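Side-chain contacts in DNA ligase (Archaeoglobus fulgidus, PDB 3GDE), which probably seals nicks in double-stranded DNA during replication, recombination and repair, using ATP and, in all likelihood, a covalent lysine-AMP intermediate: residues Met175-Ala180 against Ala185-Val190; Ser265-Tyr270 against Glu286-Ser291; Gly440-Trp445 against Glu474-Leu479. All coordinates share one frame; numbering follows the deposited sequence.

Interaction 1: residues Met175-Ala180 against Ala185-Val190; sequences MRDAIA and ADPETV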
loop_
_atom_site.group_PDB
_atom_site.type_symbol
_atom_site.label_atom_id
_atom_site.label_comp_id
_atom_site.label_asym_id
_atom_site.label_seq_id
_atom_site.Cartn_x
_atom_site.Cartn_y
_atom_site.Cartn_z
ATOM N N MET A 175 4.603 -15.278 -1.996
ATOM C CA MET A 175 3.216 -15.753 -1.952
ATOM C C MET A 175 2.599 -16.078 -3.318
ATOM O O MET A 175 1.931 -17.105 -3.453
ATOM C CB MET A 175 2.332 -14.787 -1.176
ATOM C CG MET A 175 2.552 -14.851 0.321
ATOM S SD MET A 175 2.366 -16.513 1.006
ATOM C CE MET A 175 0.649 -16.846 0.564
ATOM N N ARG A 176 2.816 -15.202 -4.309
ATOM C CA ARG A 176 2.404 -15.446 -5.705
ATOM C C ARG A 176 2.999 -16.773 -6.183
ATOM O O ARG A 176 2.291 -17.619 -6.720
ATOM C CB ARG A 176 2.834 -14.282 -6.636
ATOM C CG ARG A 176 3.037 -14.678 -8.123
ATOM C CD ARG A 176 3.824 -13.663 -8.973
ATOM N NE ARG A 176 4.993 -13.111 -8.283
ATOM C CZ ARG A 176 6.269 -13.350 -8.596
ATOM N NH1 ARG A 176 6.585 -14.141 -9.620
ATOM N NH2 ARG A 176 7.242 -12.787 -7.880
ATOM N N ASP A 177 4.296 -16.943 -5.950
ATOM C CA ASP A 177 5.039 -18.113 -6.397
ATOM C C ASP A 177 4.603 -19.391 -5.673
ATOM O O ASP A 177 4.575 -20.472 -6.274
ATOM C CB ASP A 177 6.546 -17.894 -6.199
ATOM C CG ASP A 177 7.143 -16.889 -7.183
ATOM O OD1 ASP A 177 6.458 -16.478 -8.137
ATOM O OD2 ASP A 177 8.321 -16.513 -7.007
ATOM N N ALA A 178 4.270 -19.258 -4.389
ATOM C CA ALA A 178 3.853 -20.384 -3.554
ATOM C C ALA A 178 2.451 -20.856 -3.922
ATOM O O ALA A 178 2.176 -22.059 -3.942
ATOM C CB ALA A 178 3.929 -20.009 -2.084
ATOM N N ILE A 179 1.572 -19.907 -4.224
ATOM C CA ILE A 179 0.227 -20.216 -4.698
ATOM C C ILE A 179 0.280 -20.890 -6.067
ATOM O O ILE A 179 -0.473 -21.842 -6.327
ATOM C CB ILE A 179 -0.671 -18.960 -4.742
ATOM C CG1 ILE A 179 -1.044 -18.531 -3.311
ATOM C CG2 ILE A 179 -1.944 -19.215 -5.577
ATOM C CD1 ILE A 179 -1.487 -17.072 -3.194
ATOM N N ALA A 180 1.158 -20.390 -6.938
ATOM C CA ALA A 180 1.385 -21.013 -8.245
ATOM C C ALA A 180 1.914 -22.454 -8.115
ATOM O O ALA A 180 1.436 -23.356 -8.798
ATOM C CB ALA A 180 2.328 -20.163 -9.086
ATOM N N ALA A 185 -0.328 -23.664 -11.231
ATOM C CA ALA A 185 -0.614 -22.505 -12.064
ATOM C C ALA A 185 0.680 -21.787 -12.441
ATOM O O ALA A 185 1.699 -21.906 -11.749
ATOM C CB ALA A 185 -1.585 -21.563 -11.347
ATOM N N ASP A 186 0.637 -21.074 -13.563
ATOM C CA ASP A 186 1.729 -20.203 -13.993
ATOM C C ASP A 186 1.747 -19.056 -12.988
ATOM O O ASP A 186 0.699 -18.514 -12.673
ATOM C CB ASP A 186 1.424 -19.698 -15.415
ATOM C CG ASP A 186 2.600 -18.983 -16.091
ATOM O OD1 ASP A 186 3.536 -18.471 -15.424
ATOM O OD2 ASP A 186 2.564 -18.907 -17.343
ATOM N N PRO A 187 2.932 -18.718 -12.440
ATOM C CA PRO A 187 3.048 -17.570 -11.538
ATOM C C PRO A 187 2.560 -16.257 -12.161
ATOM O O PRO A 187 2.111 -15.375 -11.439
ATOM C CB PRO A 187 4.553 -17.487 -11.256
ATOM C CG PRO A 187 5.080 -18.855 -11.528
ATOM C CD PRO A 187 4.220 -19.419 -12.616
ATOM N N GLU A 188 2.660 -16.145 -13.485
ATOM C CA GLU A 188 2.208 -14.960 -14.217
ATOM C C GLU A 188 0.704 -14.816 -14.269
ATOM O O GLU A 188 0.191 -13.705 -14.260
ATOM C CB GLU A 188 2.749 -14.944 -15.645
ATOM C CG GLU A 188 3.949 -14.055 -15.813
ATOM C CD GLU A 188 5.234 -14.833 -15.992
ATOM O OE1 GLU A 188 5.645 -15.548 -15.039
ATOM O OE2 GLU A 188 5.835 -14.713 -17.093
ATOM N N THR A 189 -0.004 -15.936 -14.339
ATOM C CA THR A 189 -1.455 -15.878 -14.298
ATOM C C THR A 189 -2.014 -15.746 -12.877
ATOM O O THR A 189 -3.116 -15.255 -12.717
ATOM C CB THR A 189 -2.139 -16.954 -15.204
ATOM O OG1 THR A 189 -3.212 -17.623 -14.522
ATOM C CG2 THR A 189 -1.142 -17.941 -15.687
ATOM N N VAL A 190 -1.244 -16.141 -11.860
ATOM C CA VAL A 190 -1.608 -15.851 -10.455
ATOM C C VAL A 190 -1.469 -14.343 -10.232
ATOM O O VAL A 190 -2.378 -13.680 -9.719
ATOM C CB VAL A 190 -0.724 -16.637 -9.422
ATOM C CG1 VAL A 190 -0.905 -16.082 -7.998
ATOM C CG2 VAL A 190 -1.044 -18.134 -9.457
#

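Interaction 2: residues Ser265-Tyr270 against Glu286-Ser291; sequences SRVTIY and EEIKKS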
loop_
_atom_site.group_PDB
_atom_site.type_symbol
_atom_site.label_atom_id
_atom_site.label_comp_id
_atom_site.label_asym_id
_atom_site.label_seq_id
_atom_site.Cartn_x
_atom_site.Cartn_y
_atom_site.Cartn_z
ATOM N N SER A 265 -25.723 2.884 -10.107
ATOM C CA SER A 265 -26.583 3.075 -8.951
ATOM C C SER A 265 -25.736 3.642 -7.810
ATOM O O SER A 265 -26.243 4.328 -6.922
ATOM C CB SER A 265 -27.195 1.736 -8.528
ATOM O OG SER A 265 -27.409 0.883 -9.650
ATOM N N ARG A 266 -24.439 3.335 -7.841
ATOM C CA ARG A 266 -23.471 3.868 -6.888
ATOM C C ARG A 266 -22.078 4.051 -7.510
ATOM O O ARG A 266 -21.736 3.415 -8.509
ATOM C CB ARG A 266 -23.387 2.985 -5.635
ATOM C CG ARG A 266 -22.748 1.630 -5.859
ATOM C CD ARG A 266 -22.187 1.071 -4.569
ATOM N NE ARG A 266 -21.873 -0.347 -4.710
ATOM C CZ ARG A 266 -20.846 -0.959 -4.122
ATOM N NH1 ARG A 266 -20.005 -0.282 -3.348
ATOM N NH2 ARG A 266 -20.654 -2.257 -4.323
ATOM N N VAL A 267 -21.292 4.929 -6.896
ATOM C CA VAL A 267 -19.933 5.227 -7.313
ATOM C C VAL A 267 -18.989 4.751 -6.214
ATOM O O VAL A 267 -19.275 4.934 -5.028
ATOM C CB VAL A 267 -19.737 6.761 -7.516
ATOM C CG1 VAL A 267 -18.279 7.117 -7.825
ATOM C CG2 VAL A 267 -20.658 7.294 -8.612
ATOM N N THR A 268 -17.895 4.103 -6.608
ATOM C CA THR A 268 -16.721 3.970 -5.740
ATOM C C THR A 268 -15.507 4.616 -6.401
ATOM O O THR A 268 -15.324 4.531 -7.625
ATOM C CB THR A 268 -16.370 2.507 -5.379
ATOM O OG1 THR A 268 -16.375 1.707 -6.561
ATOM C CG2 THR A 268 -17.343 1.931 -4.343
ATOM N N ILE A 269 -14.689 5.264 -5.580
ATOM C CA ILE A 269 -13.449 5.889 -6.039
ATOM C C ILE A 269 -12.285 5.331 -5.229
ATOM O O ILE A 269 -12.305 5.347 -3.994
ATOM C CB ILE A 269 -13.498 7.442 -5.915
ATOM C CG1 ILE A 269 -14.729 8.014 -6.637
ATOM C CG2 ILE A 269 -12.196 8.087 -6.446
ATOM C CD1 ILE A 269 -14.956 9.497 -6.398
ATOM N N TYR A 270 -11.289 4.818 -5.937
ATOM C CA TYR A 270 -10.066 4.325 -5.325
ATOM C C TYR A 270 -8.881 5.219 -5.663
ATOM O O TYR A 270 -8.773 5.732 -6.782
ATOM C CB TYR A 270 -9.786 2.889 -5.769
ATOM C CG TYR A 270 -10.855 1.929 -5.326
ATOM C CD1 TYR A 270 -10.858 1.415 -4.033
ATOM C CD2 TYR A 270 -11.873 1.543 -6.196
ATOM C CE1 TYR A 270 -11.857 0.540 -3.609
ATOM C CE2 TYR A 270 -12.873 0.667 -5.789
ATOM C CZ TYR A 270 -12.853 0.166 -4.490
ATOM O OH TYR A 270 -13.831 -0.708 -4.075
ATOM N N GLU A 286 -20.878 13.147 -7.194
ATOM C CA GLU A 286 -22.068 13.734 -7.827
ATOM C C GLU A 286 -21.834 14.106 -9.287
ATOM O O GLU A 286 -22.696 13.846 -10.132
ATOM C CB GLU A 286 -22.599 14.943 -7.048
ATOM C CG GLU A 286 -23.367 14.595 -5.780
ATOM C CD GLU A 286 -24.617 13.734 -6.016
ATOM O OE1 GLU A 286 -25.034 13.039 -5.061
ATOM O OE2 GLU A 286 -25.191 13.748 -7.129
ATOM N N GLU A 287 -20.665 14.686 -9.582
ATOM C CA GLU A 287 -20.314 15.091 -10.951
ATOM C C GLU A 287 -20.182 13.901 -11.886
ATOM O O GLU A 287 -20.480 14.006 -13.074
ATOM C CB GLU A 287 -19.014 15.898 -10.974
ATOM C CG GLU A 287 -19.060 17.175 -10.173
ATOM C CD GLU A 287 -19.848 18.288 -10.848
ATOM O OE1 GLU A 287 -19.974 18.275 -12.099
ATOM O OE2 GLU A 287 -20.326 19.183 -10.117
ATOM N N ILE A 288 -19.711 12.780 -11.349
ATOM C CA ILE A 288 -19.639 11.522 -12.094
ATOM C C ILE A 288 -21.044 10.999 -12.456
ATOM O O ILE A 288 -21.289 10.563 -13.587
ATOM C CB ILE A 288 -18.797 10.484 -11.304
ATOM C CG1 ILE A 288 -17.307 10.727 -11.567
ATOM C CG2 ILE A 288 -19.184 9.048 -11.655
ATOM C CD1 ILE A 288 -16.413 10.420 -10.397
ATOM N N LYS A 289 -21.961 11.080 -11.496
ATOM C CA LYS A 289 -23.352 10.648 -11.689
ATOM C C LYS A 289 -24.088 11.449 -12.758
ATOM O O LYS A 289 -24.926 10.899 -13.472
ATOM C CB LYS A 289 -24.121 10.673 -10.368
ATOM C CG LYS A 289 -23.561 9.699 -9.348
ATOM C CD LYS A 289 -24.400 9.610 -8.097
ATOM C CE LYS A 289 -23.943 8.437 -7.260
ATOM N NZ LYS A 289 -24.559 8.419 -5.899
ATOM N N LYS A 290 -23.762 12.732 -12.899
ATOM C CA LYS A 290 -24.370 13.510 -13.984
ATOM C C LYS A 290 -23.588 13.529 -15.292
ATOM O O LYS A 290 -24.184 13.651 -16.360
ATOM C CB LYS A 290 -24.797 14.926 -13.549
ATOM C CG LYS A 290 -23.769 15.745 -12.810
ATOM C CD LYS A 290 -24.289 17.150 -12.596
ATOM C CE LYS A 290 -23.628 17.811 -11.397
ATOM N NZ LYS A 290 -23.941 19.272 -11.336
ATOM N N SER A 291 -22.267 13.374 -15.220
ATOM C CA SER A 291 -21.430 13.540 -16.416
ATOM C C SER A 291 -20.964 12.248 -17.083
ATOM O O SER A 291 -20.581 12.266 -18.260
ATOM C CB SER A 291 -20.231 14.441 -16.122
ATOM O OG SER A 291 -20.651 15.696 -15.600
HETATM O O HOH W 1 -26.919 7.602 -7.170
HETATM O O HOH W 2 -22.718 6.379 -4.489
#

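Interaction 3: residues Gly440-Trp445 against Glu474-Leu479; sequences GKRSHW and EDLEEL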
loop_
_atom_site.group_PDB
_atom_site.type_symbol
_atom_site.label_atom_id
_atom_site.label_comp_id
_atom_site.label_asym_id
_atom_site.label_seq_id
_atom_site.Cartn_x
_atom_site.Cartn_y
_atom_site.Cartn_z
ATOM N N GLY A 440 20.915 18.619 23.611
ATOM C CA GLY A 440 20.741 19.844 24.400
ATOM C C GLY A 440 19.278 20.175 24.655
ATOM O O GLY A 440 18.595 19.454 25.385
ATOM N N LYS A 441 18.795 21.264 24.054
ATOM C CA LYS A 441 17.376 21.619 24.139
ATOM C C LYS A 441 16.519 20.677 23.293
ATOM O O LYS A 441 15.530 20.133 23.785
ATOM C CB LYS A 441 17.120 23.085 23.749
ATOM C CG LYS A 441 17.493 24.145 24.815
ATOM C CD LYS A 441 16.665 24.052 26.116
ATOM C CE LYS A 441 17.361 23.219 27.203
ATOM N NZ LYS A 441 16.469 22.908 28.363
ATOM N N ARG A 442 16.926 20.465 22.039
ATOM C CA ARG A 442 16.194 19.611 21.077
ATOM C C ARG A 442 16.168 18.118 21.463
ATOM O O ARG A 442 15.671 17.275 20.707
ATOM C CB ARG A 442 16.772 19.796 19.663
ATOM C CG ARG A 442 17.111 21.250 19.307
ATOM C CD ARG A 442 15.851 22.099 19.103
ATOM N NE ARG A 442 15.668 22.539 17.716
ATOM C CZ ARG A 442 15.308 21.755 16.699
ATOM N NH1 ARG A 442 15.100 20.456 16.879
ATOM N NH2 ARG A 442 15.167 22.276 15.484
ATOM N N SER A 443 16.691 17.824 22.653
ATOM C CA SER A 443 16.791 16.478 23.223
ATOM C C SER A 443 15.459 15.740 23.317
ATOM O O SER A 443 15.422 14.510 23.252
ATOM C CB SER A 443 17.402 16.580 24.621
ATOM O OG SER A 443 17.613 15.304 25.199
ATOM N N HIS A 444 14.378 16.499 23.488
ATOM C CA HIS A 444 13.023 15.948 23.622
ATOM C C HIS A 444 12.369 15.608 22.271
ATOM O O HIS A 444 11.237 15.121 22.231
ATOM C CB HIS A 444 12.138 16.918 24.417
ATOM C CG HIS A 444 11.959 18.249 23.753
ATOM N ND1 HIS A 444 12.969 19.183 23.675
ATOM C CD2 HIS A 444 10.887 18.800 23.133
ATOM C CE1 HIS A 444 12.529 20.253 23.033
ATOM N NE2 HIS A 444 11.268 20.046 22.696
ATOM N N TRP A 445 13.086 15.872 21.179
ATOM C CA TRP A 445 12.621 15.540 19.837
ATOM C C TRP A 445 13.562 14.583 19.124
ATOM O O TRP A 445 14.781 14.642 19.304
ATOM C CB TRP A 445 12.510 16.790 18.961
ATOM C CG TRP A 445 11.468 17.778 19.357
ATOM C CD1 TRP A 445 10.251 17.513 19.917
ATOM C CD2 TRP A 445 11.532 19.202 19.184
ATOM N NE1 TRP A 445 9.567 18.687 20.130
ATOM C CE2 TRP A 445 10.325 19.737 19.682
ATOM C CE3 TRP A 445 12.499 20.078 18.668
ATOM C CZ2 TRP A 445 10.056 21.111 19.681
ATOM C CZ3 TRP A 445 12.231 21.446 18.669
ATOM C CH2 TRP A 445 11.015 21.945 19.171
ATOM N N GLU A 474 7.591 22.063 14.701
ATOM C CA GLU A 474 6.317 21.413 14.936
ATOM C C GLU A 474 6.255 20.031 14.236
ATOM O O GLU A 474 5.694 19.089 14.794
ATOM C CB GLU A 474 5.134 22.326 14.577
ATOM C CG GLU A 474 4.835 22.459 13.093
ATOM C CD GLU A 474 3.761 23.496 12.789
ATOM O OE1 GLU A 474 4.074 24.492 12.086
ATOM O OE2 GLU A 474 2.608 23.312 13.247
ATOM N N ASP A 475 6.852 19.913 13.043
ATOM C CA ASP A 475 7.062 18.610 12.397
ATOM C C ASP A 475 7.729 17.645 13.362
ATOM O O ASP A 475 7.257 16.531 13.540
ATOM C CB ASP A 475 7.947 18.721 11.149
ATOM C CG ASP A 475 7.185 19.138 9.916
ATOM O OD1 ASP A 475 5.982 18.832 9.800
ATOM O OD2 ASP A 475 7.801 19.769 9.038
ATOM N N LEU A 476 8.822 18.083 13.984
ATOM C CA LEU A 476 9.571 17.240 14.926
ATOM C C LEU A 476 8.784 16.908 16.191
ATOM O O LEU A 476 8.894 15.810 16.706
ATOM C CB LEU A 476 10.929 17.864 15.281
ATOM C CG LEU A 476 11.924 18.042 14.124
ATOM C CD1 LEU A 476 13.236 18.679 14.595
ATOM C CD2 LEU A 476 12.179 16.712 13.389
ATOM N N GLU A 477 7.996 17.862 16.675
ATOM C CA GLU A 477 7.099 17.642 17.806
ATOM C C GLU A 477 6.120 16.530 17.466
ATOM O O GLU A 477 5.980 15.566 18.218
ATOM C CB GLU A 477 6.307 18.918 18.142
ATOM C CG GLU A 477 7.032 19.919 19.025
ATOM C CD GLU A 477 6.418 21.323 18.992
ATOM O OE1 GLU A 477 5.164 21.442 18.992
ATOM O OE2 GLU A 477 7.196 22.311 18.973
ATOM N N GLU A 478 5.457 16.682 16.320
ATOM C CA GLU A 478 4.402 15.771 15.879
ATOM C C GLU A 478 4.921 14.364 15.574
ATOM O O GLU A 478 4.280 13.378 15.925
ATOM C CB GLU A 478 3.666 16.357 14.670
ATOM C CG GLU A 478 2.876 17.629 14.986
ATOM C CD GLU A 478 2.450 18.412 13.739
ATOM O OE1 GLU A 478 3.326 18.793 12.915
ATOM O OE2 GLU A 478 1.229 18.663 13.588
ATOM N N LEU A 479 6.086 14.285 14.937
ATOM C CA LEU A 479 6.670 13.015 14.521
ATOM C C LEU A 479 7.235 12.229 15.697
ATOM O O LEU A 479 7.196 10.993 15.694
ATOM C CB LEU A 479 7.758 13.235 13.470
ATOM C CG LEU A 479 7.307 13.760 12.106
ATOM C CD1 LEU A 479 8.524 14.141 11.286
ATOM C CD2 LEU A 479 6.402 12.761 11.358
#

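Interaction 1: residues Met175-Ala180 against Ala185-Val190
Val-190 sets its two methyl groups against the end of the preceding helix: CG2 lies 4.0 Å from Ala-180 CB, and CG1 is 4.1 Å from Ile-179 CG2. Two consecutive helices, 172-182 and 187-197, meet here through a short turn in the helical DNA-binding part of the ligase. With CG1 anti to the backbone N (chi1 167°), CG2 of the valine meets Ala-180 and CG1 turns to Arg-176 O, while Ile-179 CG2 touches both methyls. Small residues suit the meeting point: the short methyl of Ala-180 lets the turn come close, 3.6 Å from CB to Pro-187 CA, and lies beside the proline ring. With an alanine in place of Val-190, these methyl contacts would go and a gap would probably open between the two helices. Beyond this centre, Ile-179 continues onto Leu-200, Leu-33 and Val-46 of neighbouring helices. The turn is closed by a nearly straight bond from Ala-185 N to Ala-180 O (3.0 Å, 177° at the hydrogen). At the polar edge the aliphatic part of Arg-176 passes the start of the second helix, its CD 3.5 Å from Pro-187 O. Its guanidinium lies over Asp-177, and NH1 and Asp-177 OD1, 2.8 Å apart, attract by charge alone because no N-H points at the oxygen. Proline suits a first helical turn, which needs no N-H there, and Asp-186 N-caps that turn, its OD1 accepting from Glu-188 N at 3.2 Å, from above the carboxylate plane.

Interaction 2: residues Ser265-Tyr270 against Glu286-Ser291
Val-267 and Lys-289 touch each other, and both also touch the side chain of Trp-262 on strand 256-262. The ring of Tyr-270 faces elsewhere, meeting His-261 with the planes about perpendicular, and its OH bonds His-223 O. Between the segments, helix 282-291 packs against the strand carrying Ile-269, within the adenylation domain. Beta-branched Val-267 and Ile-269 suit an extended chain, and Ile-288 suits the helix face as a bulky apolar side chain turned toward it. Val-267 CG2, set beside its own backbone N, is the methyl that does the work, 3.8 Å from Ile-288 CG2 and 3.7 Å from Lys-289 CE. Farther along, Ile-269 CD1 approaches Ile-288 CD1 more loosely, at 4.4 Å, and the cluster is extended by Ile-284 and Val-285 of the helix. The contact lies near the predicted ATP site, the side chains of Ile-269 and Arg-257 being about 9 Å apart. Lys-289 runs extended beyond CG, crossing the valine obliquely, with CG and CE both near Val-267 CG2, while NZ goes on to water. One water accepts from NZ at 2.8 Å and weakly donates to Ser-265 O; another accepts from NZ at 3.1 Å and from Val-267 N at 3.2 Å. The chemistry is thus divided: dispersion joins the buried residues, while the ammonium group keeps its hydration and links helix to strand through water, with no direct hydrogen bond across the segments.

Interaction 3: residues Gly440-Trp445 against Glu474-Leu479
Trp-445 lays its indole over the backbone of helix 473-483, with Leu-476 CB 3.9 Å and Glu-477 N 3.8 Å above one face, both offset toward the rim. The contact belongs to the OB-fold domain, where the loop after strand 428-437 folds back on the helix. Glu-477 lies alongside the ring and points the same way, its carboxylate plane tilted 25° from that of the indole. Its first torsion (chi1 -83°, CG beside the backbone N) brings CG to a close 3.0 Å from Trp-445 NE1, and the extended remainder carries OE2 to 3.2 Å from Trp-445 CZ2. The chain thus runs beside the NE1-CZ2 rim, displaced to the helix side of the plane, with the carboxylate still alongside the ring. A wide, flat tryptophan suits this place because it can meet two successive helix residues at once. The opposite face is met by His-444, its NE2 3.1 Å above the ring plane. With CG beside both the backbone N and the carbonyl carbon (chi1 62°), the histidine folds back over the loop, and ND1 donates in its ring plane to Lys-441 O at 2.7 Å. Arg-442 is bent at chi2 and again at chi3, which wraps the chain round the indole: NE lies at the ring's edge, in plane, and a guanidinium face meets Trp-445 CZ3. Leu-476 CD1 then comes to the guanidinium edge, 3.4 Å from Arg-442 NH1. In the fold, helix 473-483 packs through Leu-476 and Leu-479 on Phe-449 of strand 446-454, and through Trp-445 on the turn before that strand.

Overall arrangement
From the N terminus, the three contacts come in series; none nests within or crosses another. Interaction 1 joins consecutive helices of the DNA-binding part; four residues separate its segments, two of them still helical. Interaction 2 spans fifteen residues, bringing helix 282-291 back onto side chains of strand 268-271 and the residues just before it in the adenylation domain, with about 35 Å between its centre and that of interaction 1. Interaction 3 closes the longest loop, twenty-eight residues including strands 446-454 and 461-467, and joins a hairpin turn to a helix of the OB-fold domain. Interactions 1 and 3 lie on opposite sides of the chain's centre. Each contact joins parts of a single domain; none bridges two.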